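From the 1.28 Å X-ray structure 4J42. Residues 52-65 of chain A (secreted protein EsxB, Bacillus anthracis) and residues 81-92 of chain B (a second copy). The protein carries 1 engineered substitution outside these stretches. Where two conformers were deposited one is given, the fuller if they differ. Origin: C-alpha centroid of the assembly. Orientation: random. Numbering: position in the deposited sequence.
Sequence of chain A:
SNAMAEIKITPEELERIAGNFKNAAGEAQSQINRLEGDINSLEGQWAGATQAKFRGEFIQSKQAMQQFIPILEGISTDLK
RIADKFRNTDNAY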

ATOM      1  N   ALA A  52     -21.191  11.534 -17.935  1.00 25.38           N
ATOM      2  CA  ALA A  52     -21.368  10.344 -18.755  1.00 26.63           C
ATOM      3  C   ALA A  52     -20.018   9.776 -19.167  1.00 25.48           C
ATOM      4  O   ALA A  52     -19.814   8.562 -19.175  1.00 29.71           O
ATOM      5  CB  ALA A  52     -22.206  10.669 -19.982  1.00 30.64           C
ATOM      6  N   LYS A  53     -19.096  10.675 -19.493  1.00 22.35           N
ATOM      7  CA  LYS A  53     -17.775  10.304 -19.976  1.00 22.01           C
ATOM      8  C   LYS A  53     -16.992   9.488 -18.960  1.00 22.09           C
ATOM      9  O   LYS A  53     -16.318   8.522 -19.319  1.00 23.01           O
ATOM     10  CB  LYS A  53     -16.984  11.564 -20.334  1.00 25.77           C
ATOM     11  CG  LYS A  53     -15.660  11.299 -21.035  1.00 30.75           C
ATOM     12  CD  LYS A  53     -14.981  12.604 -21.442  1.00 34.25           C
ATOM     13  CE  LYS A  53     -14.021  12.395 -22.604  1.00 42.78           C
ATOM     14  NZ  LYS A  53     -13.304  13.649 -22.984  1.00 46.33           N
ATOM     15  N   PHE A  54     -17.082   9.866 -17.687  1.00 18.49           N
ATOM     16  CA  PHE A  54     -16.240   9.264 -16.667  1.00 18.01           C
ATOM     17  C   PHE A  54     -16.980   8.331 -15.718  1.00 16.28           C
ATOM     18  O   PHE A  54     -16.386   7.820 -14.780  1.00 16.55           O
ATOM     19  CB  PHE A  54     -15.499  10.348 -15.878  1.00 18.34           C
ATOM     20  CG  PHE A  54     -14.453  11.065 -16.678  1.00 18.34           C
ATOM     21  CD1 PHE A  54     -13.220  10.475 -16.922  1.00 20.75           C
ATOM     22  CD2 PHE A  54     -14.701  12.326 -17.185  1.00 20.81           C
ATOM     23  CE1 PHE A  54     -12.253  11.137 -17.670  1.00 25.18           C
ATOM     24  CE2 PHE A  54     -13.740  12.996 -17.934  1.00 26.06           C
ATOM     25  CZ  PHE A  54     -12.511  12.399 -18.171  1.00 25.19           C
ATOM     26  N   ARG A  55     -18.264   8.094 -15.973  1.00 18.34           N
ATOM     27  CA  ARG A  55     -19.067   7.220 -15.116  1.00 20.35           C
ATOM     28  C   ARG A  55     -18.423   5.852 -14.895  1.00 18.31           C
ATOM     29  O   ARG A  55     -18.365   5.355 -13.770  1.00 17.89           O
ATOM     30  CB  ARG A  55     -20.475   7.017 -15.683  1.00 27.68           C
ATOM     31  CG  ARG A  55     -21.372   6.246 -14.722  1.00 31.43           C
ATOM     32  CD  ARG A  55     -22.415   5.391 -15.418  1.00 41.13           C
ATOM     33  NE  ARG A  55     -23.150   4.593 -14.440  1.00 47.15           N
ATOM     34  CZ  ARG A  55     -24.019   3.634 -14.745  1.00 46.41           C
ATOM     35  NH1 ARG A  55     -24.273   3.341 -16.013  1.00 44.32           N
ATOM     36  NH2 ARG A  55     -24.632   2.964 -13.779  1.00 47.22           N
ATOM     37  N   GLY A  56     -17.940   5.247 -15.977  1.00 18.16           N
ATOM     38  CA  GLY A  56     -17.336   3.929 -15.901  1.00 17.88           C
ATOM     39  C   GLY A  56     -16.120   3.917 -14.998  1.00 15.96           C
ATOM     40  O   GLY A  56     -15.951   3.017 -14.169  1.00 15.18           O
ATOM     41  N   GLU A  57     -15.261   4.921 -15.143  1.00 16.83           N
ATOM     42  CA  GLU A  57     -14.077   5.016 -14.305  1.00 15.75           C
ATOM     43  C   GLU A  57     -14.434   5.206 -12.837  1.00 13.68           C
ATOM     44  O   GLU A  57     -13.723   4.732 -11.960  1.00 13.42           O
ATOM     45  CB  GLU A  57     -13.168   6.160 -14.763  1.00 19.34           C
ATOM     46  CG  GLU A  57     -12.326   5.847 -15.988  1.00 25.19           C
ATOM     47  CD  GLU A  57     -13.034   6.156 -17.288  1.00 30.45           C
ATOM     48  OE1 GLU A  57     -14.200   6.610 -17.255  1.00 25.34           O
ATOM     49  OE2 GLU A  57     -12.426   5.931 -18.355  1.00 38.26           O
ATOM     50  N   PHE A  58     -15.528   5.909 -12.568  1.00 14.13           N
ATOM     51  CA  PHE A  58     -15.975   6.084 -11.191  1.00 14.49           C
ATOM     52  C   PHE A  58     -16.453   4.760 -10.589  1.00 12.05           C
ATOM     53  O   PHE A  58     -16.143   4.451  -9.438  1.00 13.00           O
ATOM     54  CB  PHE A  58     -17.067   7.158 -11.099  1.00 15.01           C
ATOM     55  CG  PHE A  58     -16.537   8.566 -10.965  1.00 16.16           C
ATOM     56  CD1 PHE A  58     -15.278   8.902 -11.446  1.00 15.69           C
ATOM     57  CD2 PHE A  58     -17.283   9.536 -10.315  1.00 18.86           C
ATOM     58  CE1 PHE A  58     -14.783  10.196 -11.307  1.00 17.54           C
ATOM     59  CE2 PHE A  58     -16.789  10.832 -10.168  1.00 18.86           C
ATOM     60  CZ  PHE A  58     -15.538  11.153 -10.663  1.00 18.84           C
ATOM     61  N   ILE A  59     -17.194   3.979 -11.371  1.00 13.78           N
ATOM     62  CA  ILE A  59     -17.616   2.648 -10.928  1.00 13.78           C
ATOM     63  C   ILE A  59     -16.398   1.767 -10.639  1.00 12.71           C
ATOM     64  O   ILE A  59     -16.313   1.111  -9.588  1.00 12.71           O
ATOM     65  CB  ILE A  59     -18.534   1.981 -11.970  1.00 13.78           C
ATOM     66  CG1 ILE A  59     -19.841   2.766 -12.097  1.00 16.78           C
ATOM     67  CG2 ILE A  59     -18.826   0.529 -11.589  1.00 16.56           C
ATOM     68  CD1 ILE A  59     -20.721   2.302 -13.246  1.00 20.49           C
ATOM     69  N   GLN A  60     -15.418   1.809 -11.538  1.00 11.64           N
ATOM     70  CA  GLN A  60     -14.211   1.011 -11.363  1.00 12.24           C
ATOM     71  C   GLN A  60     -13.469   1.447 -10.107  1.00 12.48           C
ATOM     72  O   GLN A  60     -13.003   0.615  -9.318  1.00 11.58           O
ATOM     73  CB  GLN A  60     -13.282   1.165 -12.566  1.00 13.52           C
ATOM     74  CG  GLN A  60     -13.774   0.553 -13.864  1.00 13.61           C
ATOM     75  CD  GLN A  60     -12.749   0.739 -14.953  1.00 22.24           C
ATOM     76  OE1 GLN A  60     -11.789  -0.028 -15.056  1.00 28.25           O
ATOM     77  NE2 GLN A  60     -12.915   1.783 -15.745  1.00 25.55           N
ATOM     78  N   SER A  61     -13.348   2.760  -9.920  1.00 11.36           N
ATOM     79  CA  SER A  61     -12.609   3.311  -8.790  1.00 11.62           C
ATOM     80  C   SER A  61     -13.232   2.944  -7.450  1.00 11.02           C
ATOM     81  O   SER A  61     -12.520   2.590  -6.505  1.00 11.08           O
ATOM     82  CB  SER A  61     -12.513   4.832  -8.909  1.00 13.10           C
ATOM     83  OG  SER A  61     -11.746   5.218 -10.041  1.00 14.63           O
ATOM     84  N   LYS A  62     -14.553   3.034  -7.352  1.00 11.31           N
ATOM     85  CA  LYS A  62     -15.242   2.650  -6.123  1.00 11.93           C
ATOM     86  C   LYS A  62     -14.986   1.177  -5.790  1.00 10.60           C
ATOM     87  O   LYS A  62     -14.617   0.831  -4.664  1.00 12.11           O
ATOM     88  CB  LYS A  62     -16.743   2.934  -6.219  1.00 13.54           C
ATOM     89  CG  LYS A  62     -17.505   2.573  -4.956  1.00 15.00           C
ATOM     90  CD  LYS A  62     -18.966   2.976  -5.044  1.00 19.14           C
ATOM     91  CE  LYS A  62     -19.719   2.546  -3.794  1.00 24.50           C
ATOM     92  NZ  LYS A  62     -21.120   3.049  -3.779  1.00 28.61           N
ATOM     93  N   GLN A  63     -15.167   0.314  -6.781  1.00 10.91           N
ATOM     94  CA  GLN A  63     -15.017  -1.116  -6.577  1.00 10.65           C
ATOM     95  C   GLN A  63     -13.585  -1.481  -6.187  1.00 11.93           C
ATOM     96  O   GLN A  63     -13.373  -2.320  -5.302  1.00 13.23           O
ATOM     97  CB  GLN A  63     -15.457  -1.861  -7.831  1.00 10.83           C
ATOM     98  CG  GLN A  63     -15.055  -3.337  -7.890  1.00 12.32           C
ATOM     99  CD  GLN A  63     -15.654  -4.223  -6.802  1.00 11.72           C
ATOM    100  OE1 GLN A  63     -16.713  -3.941  -6.220  1.00 15.69           O
ATOM    101  NE2 GLN A  63     -14.995  -5.332  -6.561  1.00  9.92           N
ATOM    102  N   ALA A  64     -12.591  -0.856  -6.808  1.00 10.09           N
ATOM    103  CA  ALA A  64     -11.201  -1.140  -6.469  1.00 10.91           C
ATOM    104  C   ALA A  64     -10.849  -0.610  -5.084  1.00 10.33           C
ATOM    105  O   ALA A  64     -10.361  -1.358  -4.220  1.00 10.35           O
ATOM    106  CB  ALA A  64     -10.267  -0.538  -7.504  1.00 12.02           C
ATOM    107  N   MET A  65     -11.074   0.675  -4.848  1.00 10.19           N
ATOM    108  CA  MET A  65     -10.649   1.258  -3.583  1.00  9.76           C
ATOM    109  C   MET A  65     -11.357   0.642  -2.385  1.00 10.33           C
ATOM    110  O   MET A  65     -10.711   0.349  -1.372  1.00 10.36           O
ATOM    111  CB  MET A  65     -10.833   2.771  -3.587  1.00 11.65           C
ATOM    112  CG  MET A  65     -10.012   3.500  -4.636  1.00 11.27           C
ATOM    113  SD  MET A  65     -10.038   5.285  -4.425  1.00 14.77           S
ATOM    114  CE  MET A  65     -11.765   5.659  -4.750  1.00 16.88           C
TER
ATOM    115  N   ARG B  81      -4.085   0.819 -13.916  1.00 15.86           N
ATOM    116  CA  ARG B  81      -4.927   0.571 -15.078  1.00 17.08           C
ATOM    117  C   ARG B  81      -6.141   1.494 -15.105  1.00 17.28           C
ATOM    118  O   ARG B  81      -6.545   1.956 -16.165  1.00 17.66           O
ATOM    119  CB  ARG B  81      -5.368  -0.894 -15.137  1.00 19.64           C
ATOM    120  CG  ARG B  81      -4.218  -1.874 -15.260  1.00 25.83           C
ATOM    121  CD  ARG B  81      -4.664  -3.208 -15.839  1.00 36.75           C
ATOM    122  NE  ARG B  81      -3.624  -4.229 -15.733  1.00 43.45           N
ATOM    123  CZ  ARG B  81      -2.467  -4.201 -16.392  1.00 48.41           C
ATOM    124  NH1 ARG B  81      -1.589  -5.183 -16.231  1.00 50.41           N
ATOM    125  NH2 ARG B  81      -2.181  -3.194 -17.209  1.00 52.30           N
ATOM    126  N   ILE B  82      -6.724   1.755 -13.936  1.00 14.89           N
ATOM    127  CA  ILE B  82      -7.862   2.666 -13.868  1.00 15.10           C
ATOM    128  C   ILE B  82      -7.418   4.098 -14.162  1.00 16.31           C
ATOM    129  O   ILE B  82      -8.045   4.804 -14.951  1.00 17.69           O
ATOM    130  CB  ILE B  82      -8.572   2.610 -12.498  1.00 13.89           C
ATOM    131  CG1 ILE B  82      -9.068   1.196 -12.209  1.00 13.91           C
ATOM    132  CG2 ILE B  82      -9.722   3.601 -12.456  1.00 16.20           C
ATOM    133  CD1 ILE B  82      -9.618   1.024 -10.804  1.00 15.13           C
ATOM    134  N   ALA B  83      -6.321   4.518 -13.535  1.00 16.09           N
ATOM    135  CA  ALA B  83      -5.777   5.850 -13.796  1.00 17.51           C
ATOM    136  C   ALA B  83      -5.386   6.038 -15.268  1.00 19.36           C
ATOM    137  O   ALA B  83      -5.567   7.116 -15.826  1.00 21.32           O
ATOM    138  CB  ALA B  83      -4.596   6.122 -12.886  1.00 20.00           C
ATOM    139  N   ASP B  84      -4.847   4.989 -15.889  1.00 19.92           N
ATOM    140  CA  ASP B  84      -4.503   5.048 -17.309  1.00 22.83           C
ATOM    141  C   ASP B  84      -5.747   5.215 -18.181  1.00 24.21           C
ATOM    142  O   ASP B  84      -5.733   5.990 -19.133  1.00 26.20           O
ATOM    143  CB  ASP B  84      -3.736   3.794 -17.740  1.00 25.80           C
ATOM    144  CG  ASP B  84      -2.321   3.749 -17.196  1.00 28.85           C
ATOM    145  OD1 ASP B  84      -1.847   4.763 -16.644  1.00 29.98           O
ATOM    146  OD2 ASP B  84      -1.671   2.689 -17.328  1.00 29.69           O
ATOM    147  N   LYS B  85      -6.812   4.480 -17.856  1.00 24.94           N
ATOM    148  CA  LYS B  85      -8.078   4.596 -18.579  1.00 23.56           C
ATOM    149  C   LYS B  85      -8.617   6.006 -18.448  1.00 24.23           C
ATOM    150  O   LYS B  85      -9.177   6.554 -19.390  1.00 27.29           O
ATOM    151  CB  LYS B  85      -9.125   3.622 -18.038  1.00 26.64           C
ATOM    152  CG  LYS B  85      -8.879   2.159 -18.345  1.00 35.61           C
ATOM    153  CD  LYS B  85     -10.125   1.341 -18.020  1.00 42.12           C
ATOM    154  CE  LYS B  85      -9.780  -0.103 -17.703  1.00 43.24           C
ATOM    155  NZ  LYS B  85      -8.987  -0.214 -16.450  1.00 40.79           N
ATOM    156  N   PHE B  86      -8.457   6.578 -17.260  1.00 25.16           N
ATOM    157  CA  PHE B  86      -8.851   7.958 -17.002  0.56 24.73           C
ATOM    158  C   PHE B  86      -8.179   8.880 -18.008  1.00 28.18           C
ATOM    159  O   PHE B  86      -8.829   9.692 -18.665  1.00 29.40           O
ATOM    160  CB  PHE B  86      -8.418   8.363 -15.593  0.56 28.16           C
ATOM    161  CG  PHE B  86      -9.550   8.520 -14.623  0.56 21.34           C
ATOM    162  CD1 PHE B  86     -10.449   9.568 -14.751  0.56 26.57           C
ATOM    163  CD2 PHE B  86      -9.697   7.642 -13.561  0.56 23.74           C
ATOM    164  CE1 PHE B  86     -11.492   9.718 -13.851  0.56 26.37           C
ATOM    165  CE2 PHE B  86     -10.736   7.791 -12.658  0.56 26.16           C
ATOM    166  CZ  PHE B  86     -11.631   8.831 -12.803  0.56 24.81           C
ATOM    167  N   ARG B  87      -6.862   8.742 -18.111  1.00 31.49           N
ATOM    168  CA  ARG B  87      -6.049   9.530 -19.028  1.00 28.65           C
ATOM    169  C   ARG B  87      -6.493   9.334 -20.475  1.00 33.13           C
ATOM    170  O   ARG B  87      -6.694  10.304 -21.201  1.00 32.77           O
ATOM    171  CB  ARG B  87      -4.583   9.130 -18.868  1.00 34.29           C
ATOM    172  CG  ARG B  87      -3.597   9.932 -19.696  1.00 36.29           C
ATOM    173  CD  ARG B  87      -2.212   9.324 -19.565  1.00 44.33           C
ATOM    174  NE  ARG B  87      -2.207   7.924 -19.985  1.00 52.32           N
ATOM    175  CZ  ARG B  87      -1.257   7.049 -19.671  1.00 54.26           C
ATOM    176  NH1 ARG B  87      -0.229   7.422 -18.921  1.00 54.91           N
ATOM    177  NH2 ARG B  87      -1.336   5.796 -20.099  1.00 54.81           N
ATOM    178  N   ASN B  88      -6.659   8.077 -20.880  1.00 32.99           N
ATOM    179  CA  ASN B  88      -7.083   7.758 -22.242  1.00 33.96           C
ATOM    180  C   ASN B  88      -8.466   8.307 -22.579  1.00 34.92           C
ATOM    181  O   ASN B  88      -8.689   8.815 -23.676  1.00 36.78           O
ATOM    182  CB  ASN B  88      -7.068   6.246 -22.467  1.00 39.18           C
ATOM    183  CG  ASN B  88      -5.678   5.653 -22.362  1.00 47.56           C
ATOM    184  OD1 ASN B  88      -4.677   6.365 -22.456  1.00 52.35           O
ATOM    185  ND2 ASN B  88      -5.609   4.341 -22.176  1.00 48.16           N
ATOM    186  N   THR B  89      -9.395   8.187 -21.637  1.00 33.22           N
ATOM    187  CA  THR B  89     -10.750   8.691 -21.820  1.00 36.16           C
ATOM    188  C   THR B  89     -10.729  10.204 -21.954  1.00 40.77           C
ATOM    189  O   THR B  89     -11.369  10.773 -22.836  1.00 40.25           O
ATOM    190  CB  THR B  89     -11.641   8.307 -20.628  1.00 35.40           C
ATOM    191  OG1 THR B  89     -11.896   6.898 -20.661  1.00 35.19           O
ATOM    192  CG2 THR B  89     -12.959   9.056 -20.677  1.00 40.24           C
ATOM    193  N   ASP B  90      -9.963  10.845 -21.080  1.00 36.39           N
ATOM    194  CA  ASP B  90      -9.870  12.295 -21.051  1.00 44.00           C
ATOM    195  C   ASP B  90      -9.212  12.850 -22.314  1.00 47.29           C
ATOM    196  O   ASP B  90      -9.526  13.962 -22.745  1.00 54.14           O
ATOM    197  CB  ASP B  90      -9.085  12.723 -19.817  1.00 41.24           C
ATOM    198  CG  ASP B  90      -9.127  14.209 -19.589  1.00 49.18           C
ATOM    199  OD1 ASP B  90     -10.227  14.799 -19.619  1.00 50.78           O
ATOM    200  OD2 ASP B  90      -8.047  14.786 -19.382  1.00 56.89           O
ATOM    201  N   ASN B  91      -8.309  12.072 -22.907  1.00 47.75           N
ATOM    202  CA  ASN B  91      -7.581  12.505 -24.100  1.00 52.36           C
ATOM    203  C   ASN B  91      -8.333  12.258 -25.407  1.00 54.67           C
ATOM    204  O   ASN B  91      -8.018  12.862 -26.432  1.00 56.93           O
ATOM    205  CB  ASN B  91      -6.199  11.843 -24.166  1.00 55.71           C
ATOM    206  CG  ASN B  91      -5.237  12.385 -23.124  1.00 56.72           C
ATOM    207  OD1 ASN B  91      -5.495  13.412 -22.493  1.00 59.36           O
ATOM    208  ND2 ASN B  91      -4.110  11.703 -22.949  1.00 54.52           N
ATOM    209  N   ALA B  92      -9.323  11.371 -25.367  1.00 52.11           N
ATOM    210  CA  ALA B  92     -10.104  11.038 -26.555  1.00 56.24           C
ATOM    211  C   ALA B  92     -10.899  12.238 -27.065  1.00 60.70           C
ATOM    212  O   ALA B  92     -11.700  12.823 -26.334  1.00 59.34           O
ATOM    213  CB  ALA B  92     -11.032   9.871 -26.267  1.00 56.00           C
TER

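The two helices run almost exactly antiparallel, their N-to-C directions 176° apart, with axes approaching to 10.1 Å, and chain B supplies two knobs one helical turn apart. F86(B) sits among F54(A), E57(A), F58(A) and S61(A); I82(B), a turn earlier, sits among E57(A), Q60(A), S61(A) and A64(A). E57(A) and S61(A) help to wall both holes, so the two pockets adjoin.

F86(B) covers the most ground. Its CA-to-CB bond points sideways, but a chi1 of -109°, between wells, accompanies a ring whose end comes nearer to chain A. Over one face lies the CB of E57(A), 3.8 Å from the ring centroid and 18° off the normal, a CH-pi contact made by the aliphatic root of an acidic side chain. The F54(A) ring is near parallel to that of F86(B), with planes at 22°, yet slid so far that the centroids stand 5.6 Å apart; the pair touches at F54(A) CD1 and F86(B) CE1, 3.6 Å, with little overlap. F58(A) points its CA-to-CB bond away, but its ring reaches back, and CE1 meets F86(B) CZ at 3.7 Å, edge to edge.

The neighbouring knob meets two small residues among its partners. I82(B) CD1 packs on A64(A) CB at 3.7 Å, while its CG2 lies 3.5 Å from S61(A) OG. That hydroxyl is not left unpaired: S61(A) OG donates back to its own helix, to E57(A) O at 2.8 Å.

Toward the polar edge, E57(A) turns from packing to hydrogen bonding. Its chi1 and chi2 (m, p) fold the carboxylate round so that OE2 accepts from T89(B) OG1 at 2.6 Å, a short bond. One glutamate thus covers an aromatic face with its CB and ties down a threonine with its tip. The methyl of T89(B) is used too: CG2 lies 3.5 Å from K53(A) CG and 3.7 Å from F54(A) CE1.

A second cross-chain hydrogen bond borders the isoleucine pocket, from K85(B) NZ to Q60(A) OE1 at 3.1 Å; the same ammonium also makes a weak bond to R81(B) O at 3.3 Å. At the other end the extended, all-t K53(A) lies along the C-terminal turn of chain B, its CE 3.1 Å from T89(B) O. K53(A) NZ is 3.5 Å from T89(B) O, but the angle is too poor for a hydrogen bond, so the lysine packs its aliphatic length here, CG against T89(B) CG2, while its NZ stays near backbone oxygens without a hydrogen bond across the contact.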